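Local coordinates for hypothetical protein Atu3615 (Agrobacterium tumefaciens str. C58, PDB 1ZNP), which is of unknown function but belongs to the cupin superfamily (DUF985 family), whose members share a small jelly-roll (double-stranded beta-helix) barrel, at residues S53-V58 / P138-G143; E63-Y68 / I73-S78. All coordinates share one frame; numbering follows the deposited sequence.

Contact 1: residues S53-V58 / P138-G143; sequences SHWHRV and PGWSPG
The Trp55 indole takes both of its main partners on one face: the edge of the Trp140 ring stands over the pyrrole half, and Pro142 lies over the benzene half. This contact sits on the outside of the cupin jelly roll, where the loop after strand 133-135 crosses the corner between strands 53-54 and 56-58. The tryptophans make a T-shaped pair, with planes at 89° and the Trp55 five-membered ring centred 5.4 Å from the Trp140 six-membered ring. CE3 and CZ3 of Trp140 lead the approach, CZ3 coming 4.1 Å from Trp55 CG. With chi1 at -178°, the Trp140 ring extends opposite its own backbone N, which carries that edge inward, while one of its faces is crossed near the rim by the Pro142 N. Pro142 CD makes a CH-pi contact with Trp55, 3.8 Å from the centroid of its six-membered ring and closest to CZ2, at 3.4 Å. No hydrogen bond joins the two segments. The Trp140 carbonyl O instead packs 3.5 Å from Trp55 CD1 and accepts a hydrogen bond from Ser141 OG of its own loop. Elsewhere, Trp108 of strand 108-113 meets the Trp140 ring and touches Trp55. Beyond the indole, the corner is spanned by a hydrogen bond from His56 ND1 to His54 O, 2.7 Å long, with the acceptor close to the imidazole plane.

Contact 2: residues E63-Y68 / I73-S78; sequences EVWHYY and IALHLS
Leu75 lays its two methyls along one face of the Trp65 indole, inside the jelly-roll barrel of the cupin fold. CD1 is centred over the benzene half, 3.8 Å from the centroid of the six-membered ring and only 12° off its normal, a well-aligned CH-pi contact; its nearest ring atom is Trp65 CE2, at 3.7 Å. CD2 sits over the pyrrole half, 3.9 Å from Trp65 CG, so the pair of methyls spans both rings. The leucine gets there with CG anti to its backbone N (chi1 -169°), which sends the fork across toward strand 63-68. Ile73, two residues earlier on the same side of strand 73-78, comes in at the edge instead: its CD1 lies 4.3 Å from Trp65 CZ3, near the ring plane. The two strands share no hydrogen bonds, and even at their closest Trp65 CA and Leu75 CA are 9.1 Å apart; side chains alone bridge the interior. Val101 and Ala111, from strands 97-103 and 108-113, touch both Trp65 and Leu75. The one polar atom of the indole is satisfied by strand 108-113, next to 73-78 in the sheet: Trp65 NE1 donates to Gln109 OE1, and the NE2 of that same amide is hydrogen-bonded to Glu63 OE1.

Overall arrangement
Contact 1 is a surface contact made by a corner and the C-terminal loop, whereas contact 2 is buried between two strands of the barrel. Each places carbon on a tryptophan face, but contact 1 does so with a second indole and a proline, and contact 2 with aliphatic methyls. Their centres lie about 14 Å apart, and strand 73-78 serves both. Its Leu75 and Ile73 point to the interior, while His76 and Ser78, farther along and on the other side of the strand, meet contact 1: Trp55 CH2 is 3.7 Å from His76 CB, and Pro142 CB is 3.5 Å from Ser78 OG. In sequence, contact 2 is nested within the loop that contact 1 closes.

Contact 1: residues S53-V58 / P138-G143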
# COMPACT_ATOMS: atom_id res chain seq x y z
N SER A 53 5.14 3.01 16.33
CA SER A 53 5.01 1.57 16.53
C SER A 53 6.23 0.91 15.89
O SER A 53 6.38 0.94 14.68
CB SER A 53 3.74 1.06 15.87
OG SER A 53 3.60 -0.34 16.01
N HIS A 54 7.10 0.32 16.71
CA HIS A 54 8.31 -0.31 16.21
C HIS A 54 8.06 -1.60 15.43
O HIS A 54 6.99 -2.19 15.54
CB HIS A 54 9.27 -0.58 17.37
CG HIS A 54 9.81 0.66 18.01
ND1 HIS A 54 8.99 1.63 18.55
CD2 HIS A 54 11.08 1.11 18.17
CE1 HIS A 54 9.74 2.62 19.01
NE2 HIS A 54 11.01 2.33 18.79
N TRP A 55 9.05 -2.00 14.63
CA TRP A 55 8.97 -3.21 13.81
C TRP A 55 8.72 -4.47 14.64
O TRP A 55 9.44 -4.74 15.61
CB TRP A 55 10.26 -3.42 13.01
CG TRP A 55 10.46 -2.51 11.84
CD1 TRP A 55 11.38 -1.51 11.73
CD2 TRP A 55 9.78 -2.55 10.57
NE1 TRP A 55 11.33 -0.94 10.48
CE2 TRP A 55 10.35 -1.55 9.74
CE3 TRP A 55 8.74 -3.34 10.04
CZ2 TRP A 55 9.93 -1.32 8.43
CZ3 TRP A 55 8.32 -3.11 8.72
CH2 TRP A 55 8.92 -2.10 7.94
N HIS A 56 7.71 -5.24 14.25
CA HIS A 56 7.36 -6.46 14.95
C HIS A 56 6.48 -7.30 14.03
O HIS A 56 6.08 -6.85 12.96
CB HIS A 56 6.57 -6.14 16.21
CG HIS A 56 5.26 -5.47 15.92
ND1 HIS A 56 5.17 -4.16 15.50
CD2 HIS A 56 3.99 -5.95 15.93
CE1 HIS A 56 3.90 -3.87 15.26
NE2 HIS A 56 3.17 -4.93 15.51
N ARG A 57 6.18 -8.52 14.47
CA ARG A 57 5.32 -9.38 13.70
C ARG A 57 4.56 -10.37 14.59
O ARG A 57 5.02 -10.72 15.69
CB ARG A 57 6.12 -10.15 12.63
CG ARG A 57 7.07 -11.19 13.17
CD ARG A 57 8.04 -11.69 12.11
NE ARG A 57 9.22 -12.27 12.74
CZ ARG A 57 9.27 -13.47 13.33
NH1 ARG A 57 8.22 -14.27 13.36
NH2 ARG A 57 10.39 -13.86 13.92
N VAL A 58 3.38 -10.77 14.12
CA VAL A 58 2.54 -11.73 14.79
C VAL A 58 2.79 -12.97 13.93
O VAL A 58 2.35 -13.04 12.79
CB VAL A 58 1.07 -11.30 14.74
CG1 VAL A 58 0.21 -12.28 15.50
CG2 VAL A 58 0.92 -9.89 15.32
N PRO A 138 16.07 -3.07 18.01
CA PRO A 138 15.89 -1.64 17.73
C PRO A 138 16.91 -1.14 16.70
O PRO A 138 18.06 -1.58 16.69
CB PRO A 138 16.07 -0.99 19.10
CG PRO A 138 17.01 -1.93 19.79
CD PRO A 138 16.44 -3.28 19.42
N GLY A 139 16.48 -0.22 15.84
CA GLY A 139 17.36 0.31 14.82
C GLY A 139 17.25 -0.49 13.53
O GLY A 139 17.41 0.05 12.43
N TRP A 140 16.96 -1.79 13.68
CA TRP A 140 16.80 -2.69 12.55
C TRP A 140 15.76 -2.18 11.57
O TRP A 140 14.84 -1.45 11.93
CB TRP A 140 16.37 -4.09 13.03
CG TRP A 140 16.22 -5.12 11.93
CD1 TRP A 140 17.18 -5.98 11.48
CD2 TRP A 140 15.04 -5.41 11.16
NE1 TRP A 140 16.68 -6.79 10.49
CE2 TRP A 140 15.36 -6.46 10.27
CE3 TRP A 140 13.74 -4.88 11.13
CZ2 TRP A 140 14.43 -7.00 9.36
CZ3 TRP A 140 12.81 -5.41 10.22
CH2 TRP A 140 13.17 -6.46 9.35
N SER A 141 15.92 -2.59 10.32
CA SER A 141 15.01 -2.24 9.24
C SER A 141 15.16 -3.34 8.19
O SER A 141 16.25 -3.90 8.03
CB SER A 141 15.37 -0.88 8.64
OG SER A 141 14.74 0.17 9.36
N PRO A 142 14.07 -3.68 7.49
CA PRO A 142 14.16 -4.74 6.48
C PRO A 142 15.34 -4.58 5.51
O PRO A 142 15.65 -3.48 5.06
CB PRO A 142 12.79 -4.67 5.78
CG PRO A 142 12.24 -3.31 6.17
CD PRO A 142 12.70 -3.15 7.58
N GLY A 143 16.00 -5.70 5.22
CA GLY A 143 17.15 -5.68 4.34
C GLY A 143 18.35 -6.39 4.94
O GLY A 143 18.29 -6.79 6.12

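Contact 2: residues E63-Y68 / I73-S78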
# COMPACT_ATOMS: atom_id res chain seq x y z
N GLU A 63 -3.35 -9.87 11.10
CA GLU A 63 -3.82 -8.73 11.86
C GLU A 63 -4.40 -7.69 10.91
O GLU A 63 -3.80 -7.36 9.89
CB GLU A 63 -2.67 -8.14 12.67
CG GLU A 63 -3.06 -6.88 13.43
CD GLU A 63 -2.14 -6.60 14.59
OE1 GLU A 63 -0.91 -6.76 14.43
OE2 GLU A 63 -2.65 -6.21 15.67
N VAL A 64 -5.59 -7.19 11.22
CA VAL A 64 -6.20 -6.18 10.39
C VAL A 64 -6.29 -4.86 11.15
O VAL A 64 -6.80 -4.82 12.28
CB VAL A 64 -7.61 -6.59 9.95
CG1 VAL A 64 -8.23 -5.48 9.11
CG2 VAL A 64 -7.54 -7.91 9.18
N TRP A 65 -5.80 -3.80 10.53
CA TRP A 65 -5.83 -2.47 11.14
C TRP A 65 -7.07 -1.70 10.71
O TRP A 65 -7.50 -1.79 9.56
CB TRP A 65 -4.57 -1.69 10.76
CG TRP A 65 -3.31 -2.12 11.47
CD1 TRP A 65 -2.74 -3.36 11.45
CD2 TRP A 65 -2.46 -1.30 12.28
NE1 TRP A 65 -1.58 -3.36 12.18
CE2 TRP A 65 -1.38 -2.11 12.71
CE3 TRP A 65 -2.50 0.04 12.69
CZ2 TRP A 65 -0.36 -1.63 13.52
CZ3 TRP A 65 -1.48 0.53 13.49
CH2 TRP A 65 -0.42 -0.31 13.90
N HIS A 66 -7.66 -0.96 11.64
CA HIS A 66 -8.87 -0.18 11.37
C HIS A 66 -8.69 1.24 11.89
O HIS A 66 -8.36 1.45 13.06
CB HIS A 66 -10.09 -0.81 12.05
CG HIS A 66 -10.25 -2.28 11.78
ND1 HIS A 66 -9.51 -3.25 12.43
CD2 HIS A 66 -11.06 -2.95 10.93
CE1 HIS A 66 -9.87 -4.44 12.00
NE2 HIS A 66 -10.81 -4.29 11.09
N TYR A 67 -8.92 2.23 11.02
CA TYR A 67 -8.80 3.62 11.40
C TYR A 67 -10.06 4.10 12.12
O TYR A 67 -11.16 3.83 11.65
CB TYR A 67 -8.56 4.49 10.16
CG TYR A 67 -8.81 5.95 10.42
CD1 TYR A 67 -10.09 6.50 10.32
CD2 TYR A 67 -7.77 6.79 10.84
CE1 TYR A 67 -10.34 7.84 10.63
CE2 TYR A 67 -8.00 8.12 11.14
CZ TYR A 67 -9.28 8.65 11.04
OH TYR A 67 -9.50 9.96 11.39
N TYR A 68 -9.91 4.81 13.24
CA TYR A 68 -11.09 5.30 13.95
C TYR A 68 -11.14 6.81 14.05
O TYR A 68 -12.17 7.42 13.79
CB TYR A 68 -11.20 4.73 15.37
CG TYR A 68 -11.42 3.23 15.47
CD1 TYR A 68 -12.22 2.54 14.55
CD2 TYR A 68 -10.84 2.49 16.50
CE1 TYR A 68 -12.42 1.16 14.66
CE2 TYR A 68 -11.04 1.12 16.62
CZ TYR A 68 -11.82 0.45 15.70
OH TYR A 68 -11.98 -0.92 15.80
N ILE A 73 -2.37 7.24 9.22
CA ILE A 73 -1.16 6.57 9.65
C ILE A 73 -0.39 6.01 8.47
O ILE A 73 -0.96 5.72 7.42
CB ILE A 73 -1.50 5.41 10.64
CG1 ILE A 73 -1.31 5.88 12.09
CG2 ILE A 73 -0.65 4.17 10.34
CD1 ILE A 73 -1.63 4.82 13.12
N ALA A 74 0.91 5.86 8.64
CA ALA A 74 1.74 5.26 7.62
C ALA A 74 2.03 3.86 8.17
O ALA A 74 2.69 3.72 9.21
CB ALA A 74 3.00 6.04 7.43
N LEU A 75 1.49 2.85 7.50
CA LEU A 75 1.67 1.46 7.89
C LEU A 75 2.65 0.81 6.92
O LEU A 75 2.44 0.85 5.70
CB LEU A 75 0.32 0.74 7.86
CG LEU A 75 0.28 -0.66 8.49
CD1 LEU A 75 0.62 -0.59 9.95
CD2 LEU A 75 -1.11 -1.23 8.33
N HIS A 76 3.72 0.24 7.45
CA HIS A 76 4.75 -0.39 6.65
C HIS A 76 4.74 -1.89 6.83
O HIS A 76 4.73 -2.38 7.96
CB HIS A 76 6.11 0.18 7.06
CG HIS A 76 6.14 1.68 7.14
ND1 HIS A 76 6.11 2.49 6.02
CD2 HIS A 76 6.18 2.51 8.21
CE1 HIS A 76 6.13 3.75 6.40
NE2 HIS A 76 6.17 3.79 7.72
N LEU A 77 4.72 -2.62 5.72
CA LEU A 77 4.71 -4.08 5.75
C LEU A 77 5.89 -4.67 5.00
O LEU A 77 6.27 -4.18 3.93
CB LEU A 77 3.43 -4.63 5.12
CG LEU A 77 2.07 -4.11 5.58
CD1 LEU A 77 1.01 -5.15 5.19
CD2 LEU A 77 2.07 -3.88 7.10
N SER A 78 6.47 -5.72 5.56
CA SER A 78 7.60 -6.40 4.94
C SER A 78 7.46 -7.88 5.24
O SER A 78 7.79 -8.34 6.34
CB SER A 78 8.91 -5.87 5.51
OG SER A 78 10.00 -6.52 4.88